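PDB 2CYA: tyrosine--tRNA ligase from Aeropyrum pernix, which catalyses the attachment of tyrosine to tRNA(Tyr), probably by first activating the amino acid with ATP as tyrosyl-adenylate. Local coordinates for residues A[4-9]-A[28-33]; A[343-346]-A[350-353]; A[263-268]-A[273-278]. All coordinates share one frame; numbering follows the deposited sequence.

Interaction 1 (A[4-9]-A[28-33])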
ATOM      1  N   VAL A   4      -9.924  43.103  -9.283  1.00 75.05           N
ATOM      2  CA  VAL A   4      -9.641  42.274  -8.080  1.00 74.36           C
ATOM      3  C   VAL A   4     -10.839  41.416  -7.670  1.00 74.18           C
ATOM      4  O   VAL A   4     -11.350  41.537  -6.549  1.00 74.36           O
ATOM      5  CB  VAL A   4      -9.216  43.157  -6.879  1.00 74.76           C
ATOM      6  CG1 VAL A   4      -7.850  43.766  -7.140  1.00 74.67           C
ATOM      7  CG2 VAL A   4     -10.241  44.267  -6.651  1.00 74.96           C
ATOM      8  N   ASP A   5     -11.292  40.559  -8.586  1.00 73.13           N
ATOM      9  CA  ASP A   5     -12.407  39.652  -8.303  1.00 70.95           C
ATOM     10  C   ASP A   5     -11.754  38.540  -7.492  1.00 67.97           C
ATOM     11  O   ASP A   5     -12.389  37.846  -6.686  1.00 66.73           O
ATOM     12  CB  ASP A   5     -12.988  39.086  -9.600  1.00 73.75           C
ATOM     13  CG  ASP A   5     -14.250  38.276  -9.367  1.00 76.44           C
ATOM     14  OD1 ASP A   5     -14.158  37.173  -8.784  1.00 77.72           O
ATOM     15  OD2 ASP A   5     -15.339  38.750  -9.760  1.00 78.64           O
ATOM     16  N   VAL A   6     -10.453  38.409  -7.725  1.00 63.27           N
ATOM     17  CA  VAL A   6      -9.619  37.441  -7.046  1.00 58.74           C
ATOM     18  C   VAL A   6      -9.549  37.800  -5.559  1.00 56.99           C
ATOM     19  O   VAL A   6      -9.510  36.917  -4.694  1.00 53.54           O
ATOM     20  CB  VAL A   6      -8.196  37.461  -7.649  1.00 57.51           C
ATOM     21  CG1 VAL A   6      -7.223  36.728  -6.745  1.00 55.52           C
ATOM     22  CG2 VAL A   6      -8.221  36.841  -9.043  1.00 57.35           C
ATOM     23  N   GLU A   7      -9.549  39.101  -5.271  1.00 54.01           N
ATOM     24  CA  GLU A   7      -9.456  39.565  -3.897  1.00 52.62           C
ATOM     25  C   GLU A   7     -10.599  39.118  -2.981  1.00 50.18           C
ATOM     26  O   GLU A   7     -10.353  38.706  -1.860  1.00 48.19           O
ATOM     27  CB  GLU A   7      -9.324  41.081  -3.864  1.00 55.25           C
ATOM     28  CG  GLU A   7      -8.578  41.570  -2.638  1.00 59.33           C
ATOM     29  CD  GLU A   7      -7.318  40.748  -2.370  1.00 62.16           C
ATOM     30  OE1 GLU A   7      -6.548  40.493  -3.326  1.00 63.75           O
ATOM     31  OE2 GLU A   7      -7.094  40.361  -1.200  1.00 63.96           O
ATOM     32  N   GLU A   8     -11.838  39.185  -3.449  1.00 49.34           N
ATOM     33  CA  GLU A   8     -12.954  38.763  -2.613  1.00 49.07           C
ATOM     34  C   GLU A   8     -12.963  37.253  -2.426  1.00 46.96           C
ATOM     35  O   GLU A   8     -13.171  36.770  -1.313  1.00 45.86           O
ATOM     36  CB  GLU A   8     -14.296  39.214  -3.198  1.00 50.86           C
ATOM     37  CG  GLU A   8     -14.519  40.718  -3.141  1.00 56.50           C
ATOM     38  CD  GLU A   8     -15.953  41.112  -3.453  1.00 58.53           C
ATOM     39  OE1 GLU A   8     -16.843  40.830  -2.621  1.00 61.00           O
ATOM     40  OE2 GLU A   8     -16.189  41.695  -4.533  1.00 60.01           O
ATOM     41  N   ARG A   9     -12.755  36.512  -3.513  1.00 44.98           N
ATOM     42  CA  ARG A   9     -12.729  35.053  -3.434  1.00 43.55           C
ATOM     43  C   ARG A   9     -11.628  34.652  -2.482  1.00 42.11           C
ATOM     44  O   ARG A   9     -11.826  33.799  -1.616  1.00 42.91           O
ATOM     45  CB  ARG A   9     -12.459  34.426  -4.799  1.00 43.24           C
ATOM     46  CG  ARG A   9     -13.556  34.643  -5.797  1.00 45.23           C
ATOM     47  CD  ARG A   9     -13.158  34.097  -7.139  1.00 46.08           C
ATOM     48  NE  ARG A   9     -13.255  32.642  -7.191  1.00 47.56           N
ATOM     49  CZ  ARG A   9     -12.839  31.914  -8.222  1.00 47.37           C
ATOM     50  NH1 ARG A   9     -12.289  32.512  -9.274  1.00 47.68           N
ATOM     51  NH2 ARG A   9     -12.998  30.596  -8.218  1.00 48.24           N
ATOM     52  N   GLY A  28      -2.864  32.825  -7.935  1.00 31.79           N
ATOM     53  CA  GLY A  28      -2.613  32.519  -9.335  1.00 28.72           C
ATOM     54  C   GLY A  28      -3.715  31.615  -9.858  1.00 30.31           C
ATOM     55  O   GLY A  28      -4.149  31.740 -11.005  1.00 30.30           O
ATOM     56  N   LEU A  29      -4.179  30.691  -9.019  1.00 30.40           N
ATOM     57  CA  LEU A  29      -5.259  29.782  -9.423  1.00 32.13           C
ATOM     58  C   LEU A  29      -6.548  30.586  -9.595  1.00 32.12           C
ATOM     59  O   LEU A  29      -7.286  30.435 -10.582  1.00 30.93           O
ATOM     60  CB  LEU A  29      -5.484  28.688  -8.361  1.00 30.35           C
ATOM     61  CG  LEU A  29      -4.538  27.484  -8.347  1.00 34.05           C
ATOM     62  CD1 LEU A  29      -4.851  26.573  -7.137  1.00 34.84           C
ATOM     63  CD2 LEU A  29      -4.703  26.711  -9.671  1.00 31.84           C
ATOM     64  N   LEU A  30      -6.828  31.440  -8.622  1.00 32.17           N
ATOM     65  CA  LEU A  30      -8.038  32.254  -8.718  1.00 34.04           C
ATOM     66  C   LEU A  30      -8.004  33.137  -9.958  1.00 33.73           C
ATOM     67  O   LEU A  30      -9.007  33.279 -10.653  1.00 35.82           O
ATOM     68  CB  LEU A  30      -8.201  33.120  -7.462  1.00 32.97           C
ATOM     69  CG  LEU A  30      -8.420  32.318  -6.174  1.00 31.12           C
ATOM     70  CD1 LEU A  30      -8.323  33.230  -4.971  1.00 30.62           C
ATOM     71  CD2 LEU A  30      -9.786  31.627  -6.247  1.00 28.27           C
ATOM     72  N   ALA A  31      -6.845  33.708 -10.250  1.00 34.68           N
ATOM     73  CA  ALA A  31      -6.715  34.598 -11.405  1.00 38.66           C
ATOM     74  C   ALA A  31      -6.850  33.944 -12.775  1.00 40.25           C
ATOM     75  O   ALA A  31      -7.201  34.623 -13.744  1.00 42.22           O
ATOM     76  CB  ALA A  31      -5.387  35.365 -11.336  1.00 34.51           C
ATOM     77  N   SER A  32      -6.580  32.640 -12.868  1.00 40.27           N
ATOM     78  CA  SER A  32      -6.647  31.937 -14.152  1.00 40.08           C
ATOM     79  C   SER A  32      -8.062  31.802 -14.714  1.00 42.06           C
ATOM     80  O   SER A  32      -8.249  31.623 -15.916  1.00 43.09           O
ATOM     81  CB  SER A  32      -6.005  30.544 -14.029  1.00 40.26           C
ATOM     82  OG  SER A  32      -6.713  29.712 -13.129  1.00 39.69           O
ATOM     83  N   GLY A  33      -9.061  31.890 -13.844  1.00 42.41           N
ATOM     84  CA  GLY A  33     -10.432  31.764 -14.294  1.00 42.48           C
ATOM     85  C   GLY A  33     -10.843  30.317 -14.499  1.00 42.76           C
ATOM     86  O   GLY A  33     -12.034  30.014 -14.577  1.00 43.13           O
TER

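Interaction 2 (A[343-346]-A[350-353])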
ATOM      1  N   GLY A 343     -31.152  18.797  16.705  1.00 28.89           N
ATOM      2  CA  GLY A 343     -32.491  18.437  16.273  1.00 29.75           C
ATOM      3  C   GLY A 343     -32.533  17.624  14.987  1.00 30.46           C
ATOM      4  O   GLY A 343     -33.243  16.617  14.907  1.00 30.26           O
ATOM      5  N   ALA A 344     -31.778  18.056  13.981  1.00 30.79           N
ATOM      6  CA  ALA A 344     -31.733  17.351  12.701  1.00 30.55           C
ATOM      7  C   ALA A 344     -31.211  15.930  12.862  1.00 31.24           C
ATOM      8  O   ALA A 344     -31.600  15.030  12.126  1.00 33.58           O
ATOM      9  CB  ALA A 344     -30.854  18.111  11.712  1.00 30.24           C
ATOM     10  N   VAL A 345     -30.320  15.725  13.818  1.00 31.01           N
ATOM     11  CA  VAL A 345     -29.765  14.401  14.051  1.00 30.42           C
ATOM     12  C   VAL A 345     -30.684  13.526  14.900  1.00 33.71           C
ATOM     13  O   VAL A 345     -31.052  12.424  14.490  1.00 36.05           O
ATOM     14  CB  VAL A 345     -28.409  14.489  14.765  1.00 30.01           C
ATOM     15  CG1 VAL A 345     -27.896  13.081  15.102  1.00 26.71           C
ATOM     16  CG2 VAL A 345     -27.417  15.239  13.881  1.00 27.62           C
ATOM     17  N   LEU A 346     -31.061  14.010  16.079  1.00 32.58           N
ATOM     18  CA  LEU A 346     -31.903  13.224  16.969  1.00 34.23           C
ATOM     19  C   LEU A 346     -33.329  13.072  16.468  1.00 35.58           C
ATOM     20  O   LEU A 346     -33.987  12.091  16.790  1.00 35.89           O
ATOM     21  CB  LEU A 346     -31.914  13.828  18.382  1.00 32.71           C
ATOM     22  CG  LEU A 346     -30.558  13.945  19.090  1.00 34.06           C
ATOM     23  CD1 LEU A 346     -30.768  14.458  20.505  1.00 32.51           C
ATOM     24  CD2 LEU A 346     -29.863  12.580  19.137  1.00 31.73           C
ATOM     25  N   ALA A 350     -33.733   6.796  12.238  1.00 48.13           N
ATOM     26  CA  ALA A 350     -32.656   5.943  11.751  1.00 49.04           C
ATOM     27  C   ALA A 350     -31.350   6.494  12.299  1.00 49.37           C
ATOM     28  O   ALA A 350     -30.577   5.788  12.959  1.00 50.04           O
ATOM     29  CB  ALA A 350     -32.626   5.955  10.220  1.00 49.83           C
ATOM     30  N   MET A 351     -31.126   7.775  12.033  1.00 47.36           N
ATOM     31  CA  MET A 351     -29.922   8.442  12.490  1.00 44.38           C
ATOM     32  C   MET A 351     -29.748   8.335  13.993  1.00 42.15           C
ATOM     33  O   MET A 351     -28.630   8.144  14.483  1.00 41.46           O
ATOM     34  CB  MET A 351     -29.945   9.904  12.082  1.00 44.25           C
ATOM     35  CG  MET A 351     -28.608  10.552  12.267  1.00 45.40           C
ATOM     36  SD  MET A 351     -28.384  11.769  11.026  1.00 49.17           S
ATOM     37  CE  MET A 351     -28.136  10.751   9.574  1.00 39.85           C
ATOM     38  N   LYS A 352     -30.844   8.462  14.733  1.00 40.37           N
ATOM     39  CA  LYS A 352     -30.745   8.349  16.182  1.00 41.44           C
ATOM     40  C   LYS A 352     -30.244   6.940  16.491  1.00 41.79           C
ATOM     41  O   LYS A 352     -29.455   6.735  17.418  1.00 38.88           O
ATOM     42  CB  LYS A 352     -32.109   8.586  16.843  1.00 41.08           C
ATOM     43  CG  LYS A 352     -32.063   8.514  18.366  1.00 43.54           C
ATOM     44  CD  LYS A 352     -33.359   9.031  19.003  1.00 46.91           C
ATOM     45  CE  LYS A 352     -33.256   9.117  20.535  1.00 45.96           C
ATOM     46  NZ  LYS A 352     -33.233   7.769  21.180  1.00 51.34           N
ATOM     47  N   ARG A 353     -30.715   5.980  15.698  1.00 44.01           N
ATOM     48  CA  ARG A 353     -30.330   4.579  15.846  1.00 48.07           C
ATOM     49  C   ARG A 353     -28.842   4.411  15.587  1.00 47.08           C
ATOM     50  O   ARG A 353     -28.146   3.726  16.329  1.00 48.81           O
ATOM     51  CB  ARG A 353     -31.112   3.701  14.862  1.00 51.67           C
ATOM     52  CG  ARG A 353     -32.400   3.118  15.425  1.00 54.18           C
ATOM     53  CD  ARG A 353     -33.014   2.121  14.447  1.00 57.51           C
ATOM     54  NE  ARG A 353     -33.779   2.766  13.382  1.00 59.50           N
ATOM     55  CZ  ARG A 353     -33.585   2.546  12.085  1.00 61.72           C
ATOM     56  NH1 ARG A 353     -32.639   1.698  11.685  1.00 61.82           N
ATOM     57  NH2 ARG A 353     -34.349   3.161  11.185  1.00 62.16           N
TER

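Interaction 3 (A[263-268]-A[273-278])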
ATOM      1  N   LYS A 263     -16.734  24.333  33.312  1.00 45.24           N
ATOM      2  CA  LYS A 263     -15.515  23.702  33.813  1.00 47.50           C
ATOM      3  C   LYS A 263     -14.291  23.882  32.904  1.00 48.21           C
ATOM      4  O   LYS A 263     -13.190  23.452  33.245  1.00 48.72           O
ATOM      5  CB  LYS A 263     -15.754  22.201  33.989  1.00 48.62           C
ATOM      6  CG  LYS A 263     -16.793  21.828  35.039  1.00 52.49           C
ATOM      7  CD  LYS A 263     -16.943  20.313  35.095  1.00 55.86           C
ATOM      8  CE  LYS A 263     -17.759  19.868  36.306  1.00 59.08           C
ATOM      9  NZ  LYS A 263     -17.916  18.378  36.357  1.00 60.39           N
ATOM     10  N   ALA A 264     -14.480  24.509  31.747  1.00 48.22           N
ATOM     11  CA  ALA A 264     -13.394  24.683  30.779  1.00 48.29           C
ATOM     12  C   ALA A 264     -12.198  25.546  31.186  1.00 48.18           C
ATOM     13  O   ALA A 264     -12.340  26.550  31.878  1.00 46.84           O
ATOM     14  CB  ALA A 264     -13.965  25.212  29.461  1.00 47.15           C
ATOM     15  N   TYR A 265     -11.017  25.149  30.723  1.00 48.63           N
ATOM     16  CA  TYR A 265      -9.795  25.900  30.987  1.00 49.96           C
ATOM     17  C   TYR A 265      -9.989  27.266  30.337  1.00 49.95           C
ATOM     18  O   TYR A 265     -10.295  27.346  29.152  1.00 49.34           O
ATOM     19  CB  TYR A 265      -8.606  25.184  30.354  1.00 51.65           C
ATOM     20  CG  TYR A 265      -7.272  25.864  30.553  1.00 55.75           C
ATOM     21  CD1 TYR A 265      -6.759  26.086  31.837  1.00 57.79           C
ATOM     22  CD2 TYR A 265      -6.495  26.244  29.457  1.00 56.24           C
ATOM     23  CE1 TYR A 265      -5.504  26.662  32.019  1.00 59.04           C
ATOM     24  CE2 TYR A 265      -5.243  26.817  29.627  1.00 57.87           C
ATOM     25  CZ  TYR A 265      -4.751  27.023  30.907  1.00 59.33           C
ATOM     26  OH  TYR A 265      -3.514  27.594  31.069  1.00 60.64           O
ATOM     27  N   CYS A 266      -9.817  28.337  31.109  1.00 50.44           N
ATOM     28  CA  CYS A 266     -10.007  29.687  30.587  1.00 51.09           C
ATOM     29  C   CYS A 266      -9.225  30.731  31.409  1.00 53.24           C
ATOM     30  O   CYS A 266      -9.809  31.542  32.130  1.00 51.77           O
ATOM     31  CB  CYS A 266     -11.507  30.010  30.586  1.00 48.27           C
ATOM     32  SG  CYS A 266     -11.955  31.575  29.819  1.00 45.19           S
ATOM     33  N   PRO A 267      -7.885  30.728  31.288  1.00 56.22           N
ATOM     34  CA  PRO A 267      -6.988  31.649  31.999  1.00 57.90           C
ATOM     35  C   PRO A 267      -7.356  33.110  31.798  1.00 58.86           C
ATOM     36  O   PRO A 267      -7.551  33.554  30.671  1.00 59.88           O
ATOM     37  CB  PRO A 267      -5.623  31.337  31.399  1.00 58.54           C
ATOM     38  CG  PRO A 267      -5.747  29.920  30.990  1.00 59.52           C
ATOM     39  CD  PRO A 267      -7.114  29.884  30.361  1.00 57.13           C
ATOM     40  N   ALA A 268      -7.433  33.859  32.891  1.00 59.86           N
ATOM     41  CA  ALA A 268      -7.775  35.274  32.814  1.00 60.97           C
ATOM     42  C   ALA A 268      -6.805  36.016  31.899  1.00 61.28           C
ATOM     43  O   ALA A 268      -5.610  35.731  31.896  1.00 61.60           O
ATOM     44  CB  ALA A 268      -7.750  35.887  34.205  1.00 61.31           C
ATOM     45  N   GLY A 273      -3.954  29.133  23.857  1.00 57.83           N
ATOM     46  CA  GLY A 273      -4.359  27.898  24.512  1.00 54.22           C
ATOM     47  C   GLY A 273      -5.743  27.916  25.147  1.00 52.20           C
ATOM     48  O   GLY A 273      -6.208  26.893  25.648  1.00 51.17           O
ATOM     49  N   ASN A 274      -6.395  29.075  25.128  1.00 48.84           N
ATOM     50  CA  ASN A 274      -7.724  29.239  25.703  1.00 46.70           C
ATOM     51  C   ASN A 274      -8.795  28.722  24.722  1.00 45.01           C
ATOM     52  O   ASN A 274      -9.111  29.387  23.732  1.00 44.55           O
ATOM     53  CB  ASN A 274      -7.958  30.722  26.002  1.00 46.27           C
ATOM     54  CG  ASN A 274      -9.250  30.973  26.752  1.00 47.27           C
ATOM     55  OD1 ASN A 274     -10.183  30.168  26.689  1.00 45.91           O
ATOM     56  ND2 ASN A 274      -9.318  32.103  27.462  1.00 46.50           N
ATOM     57  N   PRO A 275      -9.368  27.535  24.994  1.00 42.44           N
ATOM     58  CA  PRO A 275     -10.400  26.906  24.153  1.00 41.81           C
ATOM     59  C   PRO A 275     -11.712  27.694  24.107  1.00 40.03           C
ATOM     60  O   PRO A 275     -12.411  27.700  23.089  1.00 39.38           O
ATOM     61  CB  PRO A 275     -10.606  25.533  24.796  1.00 42.29           C
ATOM     62  CG  PRO A 275      -9.382  25.340  25.671  1.00 44.87           C
ATOM     63  CD  PRO A 275      -9.109  26.721  26.190  1.00 43.37           C
ATOM     64  N   VAL A 276     -12.042  28.352  25.214  1.00 37.67           N
ATOM     65  CA  VAL A 276     -13.262  29.133  25.295  1.00 37.16           C
ATOM     66  C   VAL A 276     -13.202  30.275  24.299  1.00 37.07           C
ATOM     67  O   VAL A 276     -14.185  30.575  23.618  1.00 35.80           O
ATOM     68  CB  VAL A 276     -13.481  29.686  26.721  1.00 37.77           C
ATOM     69  CG1 VAL A 276     -14.802  30.441  26.788  1.00 34.32           C
ATOM     70  CG2 VAL A 276     -13.476  28.527  27.722  1.00 35.94           C
ATOM     71  N   LEU A 277     -12.042  30.910  24.208  1.00 37.14           N
ATOM     72  CA  LEU A 277     -11.870  32.001  23.259  1.00 38.47           C
ATOM     73  C   LEU A 277     -11.835  31.451  21.822  1.00 36.20           C
ATOM     74  O   LEU A 277     -12.396  32.053  20.914  1.00 37.08           O
ATOM     75  CB  LEU A 277     -10.586  32.787  23.571  1.00 40.23           C
ATOM     76  CG  LEU A 277     -10.717  33.853  24.660  1.00 42.75           C
ATOM     77  CD1 LEU A 277      -9.416  34.644  24.786  1.00 44.38           C
ATOM     78  CD2 LEU A 277     -11.852  34.805  24.288  1.00 45.30           C
ATOM     79  N   GLU A 278     -11.185  30.309  21.624  1.00 33.79           N
ATOM     80  CA  GLU A 278     -11.115  29.695  20.299  1.00 34.96           C
ATOM     81  C   GLU A 278     -12.528  29.400  19.804  1.00 33.61           C
ATOM     82  O   GLU A 278     -12.842  29.634  18.645  1.00 33.78           O
ATOM     83  CB  GLU A 278     -10.326  28.384  20.341  1.00 36.58           C
ATOM     84  CG  GLU A 278      -8.878  28.546  20.771  1.00 39.89           C
ATOM     85  CD  GLU A 278      -8.135  27.224  20.834  1.00 40.63           C
ATOM     86  OE1 GLU A 278      -8.748  26.192  21.190  1.00 40.52           O
ATOM     87  OE2 GLU A 278      -6.927  27.219  20.536  1.00 44.50           O
TER

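Interaction 1 (A[4-9]-A[28-33])
L30 meets V6 and R9 of the N-terminal helix, and its side chain can be followed outward as the spine of this contact. Its CB starts over the valine, 3.8 Å from V6 CG1 and 4.0 Å from V6 CG2. The L30 side chain then forks. One branch, CD1, keeps to the valine and lies 3.9 Å from the backbone atom V6 O. The other, CD2, swings to the arginine one helical turn on and settles over the centre of one face of the guanidinium group, 3.6 Å from R9 CZ. A methyl group seated over the face of a charged planar group makes an apolar contact that leaves the in-plane N-H groups of the arginine to other partners. R9 gets there with CG anti to its carbonyl carbon and a bend at chi3 (76°), and the arginine and leucine chains run alongside one another, pointing opposite ways. R9 NH1 passes 3.6 Å from L30 O without a hydrogen bond; the arginine's polar end is held elsewhere, with NE bonded to A65 O.

A31 adds a smaller contact at the exposed margin. V6 CG2, beside the backbone N of its own residue, rests 3.6 Å from A31 CA; CG1 keeps to L30, while CG2 touches both L30 and A31. Beyond them helix 23-32 ends, and G33 leaves helical geometry with positive phi.

The axes of the short segments 5-9 and 28-32 come within 9.3 Å, their directions 126° apart, nearer perpendicular than antiparallel. Strand 19-21, an outer strand of the mixed sheet, lies between the two helices in sequence. L30 also packs on F10 and I13 of helix 5-14 and on I36 just ahead of strand 37-42; the contact thus joins the two helices beside the loop into that strand.

Interaction 2 (A[343-346]-A[350-353])
V345 and M351 face each other across the short link between helix 323-346 and helix 349-360, and their apolar contact is the buried part of the interface. The valine offers CG1, and M351 answers with the root of its chain: V345 CG1 is 3.9 Å from M351 CG. The methionine lies roughly perpendicular to the valine. Its CG is anti to its backbone N (chi1 -168°), which sets this methylene against the valine; beyond CG the chain bends at chi2 and again at chi3 (-72°). The methionine side chain as a whole also packs on I97 and R100 of helix 88-104. V345 reaches V101 of that same helix.

A second kind of contact is between aliphatic carbons and backbone carbonyls near the end of helix 323-346. M351 CB lies 3.7 Å from V345 O, and one residue further on the lysine does much the same, with K352 CD 3.8 Å from L346 O. These are van der Waals approaches, and no hydrogen bond joins the two segments.

Polar bonds are made to residues beyond the segments. The lysine chain runs extended through CE before turning at chi4, and its ammonium group forms a salt bridge with E356 of its own helix. M351 N is bonded to D348 OD1, a carboxylate just ahead of helix 349-360.

The arrangement is that of two consecutive helices joined by a very short turn, the apolar sides near the turn packed on a third helix, 88-104. The V345 side chain is about 11 Å from that of W52, inferred to bind ATP, too far for direct contact.

Interaction 3 (A[263-268]-A[273-278])
N274 and C266 face each other where the loop after helix 254-262 passes the start of helix 275-284, and the asparagine's conformation organises the contact. Its CG lies anti to the backbone N (chi1 -173°), carrying the amide to the helix start, and chi2 (-24°) turns OD1 to the helix and ND2 to the loop. N274 OD1 accepts from L277 N at 3.2 Å, in a fairly straight bond (158°) whose donor sits well above the carbonyl plane; V276 N adds a weak bond to the same oxygen. On the loop side, N274 ND2 donates to Q270 O and makes a weak bond of 3.6 Å to C266 SG. With partners at both ends of the amide, rotation about chi2 is probably restrained.

The cysteine sulfur likewise lies anti to its backbone N, which brings SG to the asparagine; CB, and SG more loosely, also meet V276. V276 CG2, anti to its own carbonyl carbon, fits among the loop atoms: it is 3.8 Å from A264 CB, and C266 CB lies at the same 3.8 Å from this methyl group.

Y265 takes part through both backbone and ring. Its carbonyl oxygen meets the first helical residue, with Y265 O 3.3 Å from P275 CD. The ring edge reaches G273, whose O lies in the ring plane, 3.9 Å from Y265 CD2. Y265 CD2 also lies 4.2 Å from P275 CD. Within the loop, P267 CG lies over one ring face toward the rim.

Y316 of helix 309-317 touches both C266 and N274, and its hydroxyl is bonded to P267 O. The whole is a classical asparagine N-cap with proline as the first helical residue, here with the cap's amide nitrogen turned to the preceding loop.

All three contacts are partly buried and far enough apart not to touch. Interaction 1 lies at the fringe of the sheet-bearing part of the chain, with a single buried residue, L30, among its contacts. Interactions 2 and 3 sit among the later helices: helix 323-346 supplies one side of interaction 2 and packs against C266 and V276 of interaction 3 through K327 and L326. Chemistry differs accordingly. The two helix-helix contacts have no hydrogen bond across them and rely on aliphatic packing, with an arginine face added in interaction 1. The loop-helix contact 263-268/273-278 adds a weak amide-sulfur bond and a capped helix start.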